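Local coordinates for protein lectin CEL-I, N-acetyl-D-galactosamine-specific C-type (Cucumaria echinata, PDB 4WQQ) that binds carbohydrate in a calcium-dependent manner as a C-type lectin, naturally specific for N-acetylgalactosamine and engineered here to recognise mannose, at residues Asp13-Phe18 / Cys136-Glu141; His30-Tyr35 / Ser44-Val49. The protein carries 3 engineered substitutions. All coordinates share one frame; numbering follows the deposited sequence.

How the contacts relate
Contact 1 (13-18 with 136-141) and contact 2 (30-35 with 44-49) are neighbours, their centres about 8 Å apart. Strand 132-140 joins them: it pairs with strand 14-23 and with strand 42-46. A disulfide ties them directly, with C136 SG and C32 SG 2.0 Å apart. K137 N and D45 O, at 2.9 Å, probably form a backbone hydrogen bond. L138 CD2 also packs on S44 CB at 3.5 Å. Both contacts reach the second subunit. Neither forms the sugar site, where mannose and a calcium ion meet the engineered E102 and N104, with E110, N124 and D125. The side chain of L46 lies about 12 Å from that of the calcium ligand D111.

Contact 1 of 2, residues Asp13-Phe18 / Cys136-Glu141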
loop_
_atom_site.group_PDB
_atom_site.type_symbol
_atom_site.label_atom_id
_atom_site.label_comp_id
_atom_site.label_asym_id
_atom_site.label_seq_id
_atom_site.Cartn_x
_atom_site.Cartn_y
_atom_site.Cartn_z
ATOM N N ASP A 13 0.014 11.471 -0.101
ATOM C CA ASP A 13 0.716 10.220 -0.270
ATOM C C ASP A 13 0.485 9.285 0.902
ATOM O O ASP A 13 1.394 8.522 1.246
ATOM C CB ASP A 13 2.219 10.381 -0.529
ATOM C CG ASP A 13 2.520 10.977 -1.945
ATOM O OD1 ASP A 13 1.603 11.064 -2.802
ATOM O OD2 ASP A 13 3.696 11.321 -2.193
ATOM N N HIS A 14 -0.709 9.334 1.479
ATOM C CA HIS A 14 -1.003 8.544 2.699
ATOM C C HIS A 14 -2.370 7.926 2.578
ATOM O O HIS A 14 -3.147 8.301 1.676
ATOM C CB HIS A 14 -0.924 9.384 4.026
ATOM C CG HIS A 14 0.422 9.904 4.336
ATOM N ND1 HIS A 14 1.436 9.138 4.858
ATOM C CD2 HIS A 14 0.904 11.167 4.266
ATOM C CE1 HIS A 14 2.514 9.893 5.040
ATOM N NE2 HIS A 14 2.224 11.123 4.637
ATOM N N CYS A 15 -2.636 6.926 3.427
ATOM C CA CYS A 15 -3.929 6.368 3.621
ATOM C C CYS A 15 -4.306 6.502 5.073
ATOM O O CYS A 15 -3.421 6.530 5.928
ATOM C CB CYS A 15 -4.024 4.886 3.204
ATOM S SG CYS A 15 -3.394 4.526 1.555
ATOM N N TYR A 16 -5.574 6.643 5.322
ATOM C CA TYR A 16 -6.127 6.901 6.647
ATOM C C TYR A 16 -7.300 5.951 6.934
ATOM O O TYR A 16 -8.074 5.551 6.030
ATOM C CB TYR A 16 -6.593 8.396 6.804
ATOM C CG TYR A 16 -5.500 9.394 6.563
ATOM C CD1 TYR A 16 -5.172 9.767 5.281
ATOM C CD2 TYR A 16 -4.837 9.988 7.586
ATOM C CE1 TYR A 16 -4.150 10.663 5.044
ATOM C CE2 TYR A 16 -3.826 10.924 7.372
ATOM C CZ TYR A 16 -3.479 11.249 6.095
ATOM O OH TYR A 16 -2.475 12.168 5.781
ATOM N N ARG A 17 -7.476 5.558 8.202
ATOM C CA ARG A 17 -8.587 4.764 8.618
ATOM C C ARG A 17 -9.038 5.141 10.018
ATOM O O ARG A 17 -8.259 5.107 10.965
ATOM C CB ARG A 17 -8.282 3.280 8.570
ATOM C CG ARG A 17 -9.486 2.380 8.826
ATOM C CD ARG A 17 -9.191 0.973 8.345
ATOM N NE ARG A 17 -10.249 0.064 8.735
ATOM C CZ ARG A 17 -10.215 -1.250 8.578
ATOM N NH1 ARG A 17 -9.156 -1.834 8.036
ATOM N NH2 ARG A 17 -11.257 -1.973 9.015
ATOM N N PHE A 18 -10.311 5.506 10.117
ATOM C CA PHE A 18 -10.919 5.797 11.364
ATOM C C PHE A 18 -11.611 4.600 11.988
ATOM O O PHE A 18 -12.331 3.860 11.303
ATOM C CB PHE A 18 -11.954 6.915 11.147
ATOM C CG PHE A 18 -12.781 7.198 12.367
ATOM C CD1 PHE A 18 -12.167 7.673 13.514
ATOM C CD2 PHE A 18 -14.163 6.913 12.398
ATOM C CE1 PHE A 18 -12.867 7.902 14.672
ATOM C CE2 PHE A 18 -14.880 7.162 13.560
ATOM C CZ PHE A 18 -14.260 7.614 14.703
ATOM N N CYS A 136 -5.861 5.812 12.271
ATOM C CA CYS A 136 -4.573 5.335 11.824
ATOM C C CYS A 136 -4.188 5.922 10.472
ATOM O O CYS A 136 -5.051 6.421 9.731
ATOM C CB CYS A 136 -4.566 3.823 11.704
ATOM S SG CYS A 136 -5.214 2.958 13.180
ATOM N N LYS A 137 -2.911 5.854 10.182
ATOM C CA LYS A 137 -2.347 6.458 8.951
ATOM C C LYS A 137 -1.316 5.485 8.483
ATOM O O LYS A 137 -0.530 5.003 9.286
ATOM C CB LYS A 137 -1.723 7.795 9.314
ATOM C CG LYS A 137 -0.942 8.547 8.280
ATOM C CD LYS A 137 -0.518 9.938 8.848
ATOM C CE LYS A 137 0.562 10.558 7.976
ATOM N NZ LYS A 137 0.946 11.933 8.368
ATOM N N LEU A 138 -1.270 5.270 7.160
ATOM C CA LEU A 138 -0.168 4.594 6.521
ATOM C C LEU A 138 0.905 5.524 6.016
ATOM O O LEU A 138 0.601 6.535 5.378
ATOM C CB LEU A 138 -0.692 3.787 5.367
ATOM C CG LEU A 138 -1.753 2.760 5.730
ATOM C CD1 LEU A 138 -2.030 1.976 4.500
ATOM C CD2 LEU A 138 -1.434 1.795 6.891
ATOM N N THR A 139 2.156 5.135 6.275
ATOM C CA THR A 139 3.320 5.844 5.753
ATOM C C THR A 139 4.153 4.819 4.942
ATOM O O THR A 139 4.537 3.762 5.433
ATOM C CB THR A 139 4.173 6.483 6.889
ATOM O OG1 THR A 139 3.354 7.419 7.603
ATOM C CG2 THR A 139 5.394 7.234 6.350
ATOM N N PHE A 140 4.454 5.178 3.692
ATOM C CA PHE A 140 5.253 4.349 2.801
ATOM C C PHE A 140 6.667 4.730 2.922
ATOM O O PHE A 140 7.127 5.680 2.317
ATOM C CB PHE A 140 4.712 4.436 1.417
ATOM C CG PHE A 140 3.239 4.133 1.390
ATOM C CD1 PHE A 140 2.784 2.842 1.449
ATOM C CD2 PHE A 140 2.313 5.151 1.328
ATOM C CE1 PHE A 140 1.421 2.593 1.459
ATOM C CE2 PHE A 140 0.956 4.903 1.379
ATOM C CZ PHE A 140 0.492 3.630 1.434
ATOM N N GLU A 141 7.312 3.979 3.809
ATOM C CA GLU A 141 8.655 4.204 4.277
ATOM C C GLU A 141 9.668 3.662 3.311
ATOM O O GLU A 141 9.383 2.963 2.335
ATOM C CB GLU A 141 8.846 3.566 5.643
ATOM C CG GLU A 141 7.974 4.215 6.672
ATOM C CD GLU A 141 8.324 3.799 8.084
ATOM O OE1 GLU A 141 8.171 4.639 9.001
ATOM O OE2 GLU A 141 8.759 2.663 8.264
ATOM O OXT GLU A 141 10.863 3.964 3.493
HETATM O O HOH W 1 3.891 7.975 2.673
#
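H14 reaches across to the backbone of L138. Its ring N-H is at ND1, which donates to L138 O at 2.8 Å with an angle of 159° at the hydrogen. The carbonyl oxygen lies in the plane of the imidazole. K137 CE covers one face of the same ring, 3.5 Å from the ring centroid and almost on the normal, a CH-pi contact. CG of K137 is anti to its backbone N (chi1 173°), and from there the extended chain carries CE over the imidazole. The aliphatic part of K137 also runs alongside Y16, with CD 3.8 Å from Y16 CE2. The polar ends of this pair are satisfied beyond the two segments: K137 NZ forms a salt bridge with E54 and a hydrogen bond with S48, and Y16 OH bonds E54 as well. The backbones run antiparallel, joining strand 14-23 near the N-terminus to the final strand 132-140 in the sheet of this C-type lectin domain. L138 N donates to C15 O. At the other end R17 and C136 form a hydrogen-bonded pair, with C136 N to R17 O 2.8 Å and R17 N to C136 O 3.0 Å. C15 N is buried and has no partner in the model. Beyond the last direct pair, a water joins the strands: it donates to D13 O and accepts from F140 N at 3.0 Å. On the face carrying C15 and L138, C15 CB meets L138 CD1 at 3.8 Å. C15 SG approaches F140 at the ring edge, 4.0 Å from CZ, a sulfur-aromatic contact. The same sulfur is bonded to C4, and C4 of the second subunit packs on F140.

Contact 2 of 2, residues His30-Tyr35 / Ser44-Val49; sequences HECVSY and SDLVSV
The helix-to-sheet packing of the C-type lectin fold brings C32 and V33 of helix 25-34 against S44, D45 and L46 of strand 42-46. The helix and strand segments run nearly antiparallel, 160° apart, with their axes 5.7 Å from each other. S44 makes the one hydrogen bond between the segments: its OG donates to C32 O at 2.6 Å. S44 OG is anti to its backbone N (chi1 180°), a setting that turns it to the helix. C32 O has a second donor, Y35 N, at 3.3 Å. The two donors come from opposite faces of the carbonyl plane. Y35 CB packs beside the same hydroxyl, 3.5 Å from S44 OG. V33 adds a CA-H...O contact, with its CA 3.2 Å from S44 O. Its CG2 branch lies alongside D45, 3.9 Å from OD1. That carboxylate is held by other groups: D45 OD1 bonds T88 and accepts a weak bond from L46 N, while OD2 forms a salt bridge with R43. C32 CB presses on the strand backbone, 3.4 Å from D45 C. C32 SG stands beside the L46 side chain, 3.8 Å from CD2, and L46 also packs on W25, A28 and H29 of the same helix. Y35 O bonds T39 of the second subunit, close in sequence to C37, which forms an interchain disulfide in this protein. C32 SG is also bonded to C136 SG, and this is the helix-to-last-strand disulfide typical of C-type lectin domains.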
loop_
_atom_site.group_PDB
_atom_site.type_symbol
_atom_site.label_atom_id
_atom_site.label_comp_id
_atom_site.label_asym_id
_atom_site.label_seq_id
_atom_site.Cartn_x
_atom_site.Cartn_y
_atom_site.Cartn_z
ATOM N N HIS A 30 -1.264 0.539 19.789
ATOM C CA HIS A 30 -1.155 -0.892 19.483
ATOM C C HIS A 30 -1.997 -1.328 18.289
ATOM O O HIS A 30 -1.482 -1.993 17.393
ATOM C CB HIS A 30 -1.513 -1.711 20.749
ATOM C CG HIS A 30 -1.690 -3.176 20.494
ATOM N ND1 HIS A 30 -0.630 -4.067 20.481
ATOM C CD2 HIS A 30 -2.794 -3.896 20.208
ATOM C CE1 HIS A 30 -1.085 -5.283 20.210
ATOM N NE2 HIS A 30 -2.384 -5.200 20.022
ATOM N N GLU A 31 -3.284 -0.971 18.252
ATOM C CA GLU A 31 -4.155 -1.389 17.209
ATOM C C GLU A 31 -3.687 -0.826 15.878
ATOM O O GLU A 31 -3.604 -1.548 14.892
ATOM C CB GLU A 31 -5.587 -0.895 17.468
ATOM C CG GLU A 31 -6.332 -1.728 18.497
ATOM C CD GLU A 31 -6.522 -3.164 18.060
ATOM O OE1 GLU A 31 -6.467 -4.034 18.946
ATOM O OE2 GLU A 31 -6.720 -3.422 16.856
ATOM N N CYS A 32 -3.353 0.455 15.824
ATOM C CA CYS A 32 -2.842 0.993 14.543
ATOM C C CYS A 32 -1.589 0.300 14.018
ATOM O O CYS A 32 -1.483 -0.021 12.857
ATOM C CB CYS A 32 -2.540 2.532 14.584
ATOM S SG CYS A 32 -4.030 3.558 14.723
ATOM N N VAL A 33 -0.622 0.089 14.903
ATOM C CA VAL A 33 0.643 -0.460 14.481
ATOM C C VAL A 33 0.458 -1.899 13.973
ATOM O O VAL A 33 1.210 -2.369 13.100
ATOM C CB VAL A 33 1.682 -0.317 15.611
ATOM C CG1 VAL A 33 2.954 -1.073 15.260
ATOM C CG2 VAL A 33 2.042 1.144 15.798
ATOM N N SER A 34 -0.503 -2.606 14.551
ATOM C CA SER A 34 -0.808 -3.975 14.145
ATOM C C SER A 34 -1.038 -4.194 12.665
ATOM O O SER A 34 -0.758 -5.292 12.185
ATOM C CB SER A 34 -1.967 -4.537 14.969
ATOM O OG SER A 34 -3.223 -4.056 14.501
ATOM N N TYR A 35 -1.457 -3.164 11.903
ATOM C CA TYR A 35 -1.695 -3.291 10.440
ATOM C C TYR A 35 -0.422 -3.192 9.619
ATOM O O TYR A 35 -0.466 -3.391 8.421
ATOM C CB TYR A 35 -2.670 -2.211 10.002
ATOM C CG TYR A 35 -4.022 -2.392 10.578
ATOM C CD1 TYR A 35 -4.950 -3.222 9.958
ATOM C CD2 TYR A 35 -4.405 -1.683 11.714
ATOM C CE1 TYR A 35 -6.211 -3.430 10.532
ATOM C CE2 TYR A 35 -5.685 -1.872 12.307
ATOM C CZ TYR A 35 -6.582 -2.725 11.697
ATOM O OH TYR A 35 -7.819 -2.918 12.253
ATOM N N SER A 44 1.950 1.390 9.642
ATOM C CA SER A 44 0.680 1.856 10.135
ATOM C C SER A 44 0.882 2.352 11.535
ATOM O O SER A 44 1.549 1.732 12.320
ATOM C CB SER A 44 -0.345 0.724 10.074
ATOM O OG SER A 44 -1.638 1.102 10.552
ATOM N N ASP A 45 0.306 3.504 11.861
ATOM C CA ASP A 45 0.552 4.122 13.174
ATOM C C ASP A 45 -0.583 5.081 13.467
ATOM O O ASP A 45 -1.488 5.330 12.597
ATOM C CB ASP A 45 1.910 4.789 13.144
ATOM C CG ASP A 45 2.596 4.831 14.476
ATOM O OD1 ASP A 45 1.906 5.026 15.526
ATOM O OD2 ASP A 45 3.852 4.810 14.493
ATOM N N LEU A 46 -0.668 5.561 14.672
ATOM C CA LEU A 46 -1.574 6.670 14.945
ATOM C C LEU A 46 -1.252 7.854 14.007
ATOM O O LEU A 46 -0.123 8.066 13.669
ATOM C CB LEU A 46 -1.447 7.114 16.406
ATOM C CG LEU A 46 -2.231 6.226 17.395
ATOM C CD1 LEU A 46 -1.787 6.475 18.811
ATOM C CD2 LEU A 46 -3.746 6.342 17.271
ATOM N N VAL A 47 -2.268 8.592 13.612
ATOM C CA VAL A 47 -2.116 9.712 12.660
ATOM C C VAL A 47 -1.169 10.757 13.244
ATOM O O VAL A 47 -1.223 11.126 14.440
ATOM C CB VAL A 47 -3.531 10.250 12.297
ATOM C CG1 VAL A 47 -4.202 10.844 13.523
ATOM C CG2 VAL A 47 -3.462 11.247 11.171
ATOM N N SER A 48 -0.270 11.242 12.390
ATOM C CA SER A 48 0.506 12.451 12.648
ATOM C C SER A 48 -0.011 13.538 11.729
ATOM O O SER A 48 -0.523 13.206 10.678
ATOM C CB SER A 48 1.965 12.188 12.426
ATOM O OG SER A 48 2.235 11.793 11.086
ATOM N N VAL A 49 0.161 14.811 12.107
ATOM C CA VAL A 49 -0.536 15.969 11.412
ATOM C C VAL A 49 0.536 17.000 11.083
ATOM O O VAL A 49 1.240 17.475 11.969
ATOM C CB VAL A 49 -1.663 16.554 12.266
ATOM C CG1 VAL A 49 -2.442 17.640 11.496
ATOM C CG2 VAL A 49 -2.647 15.442 12.622
#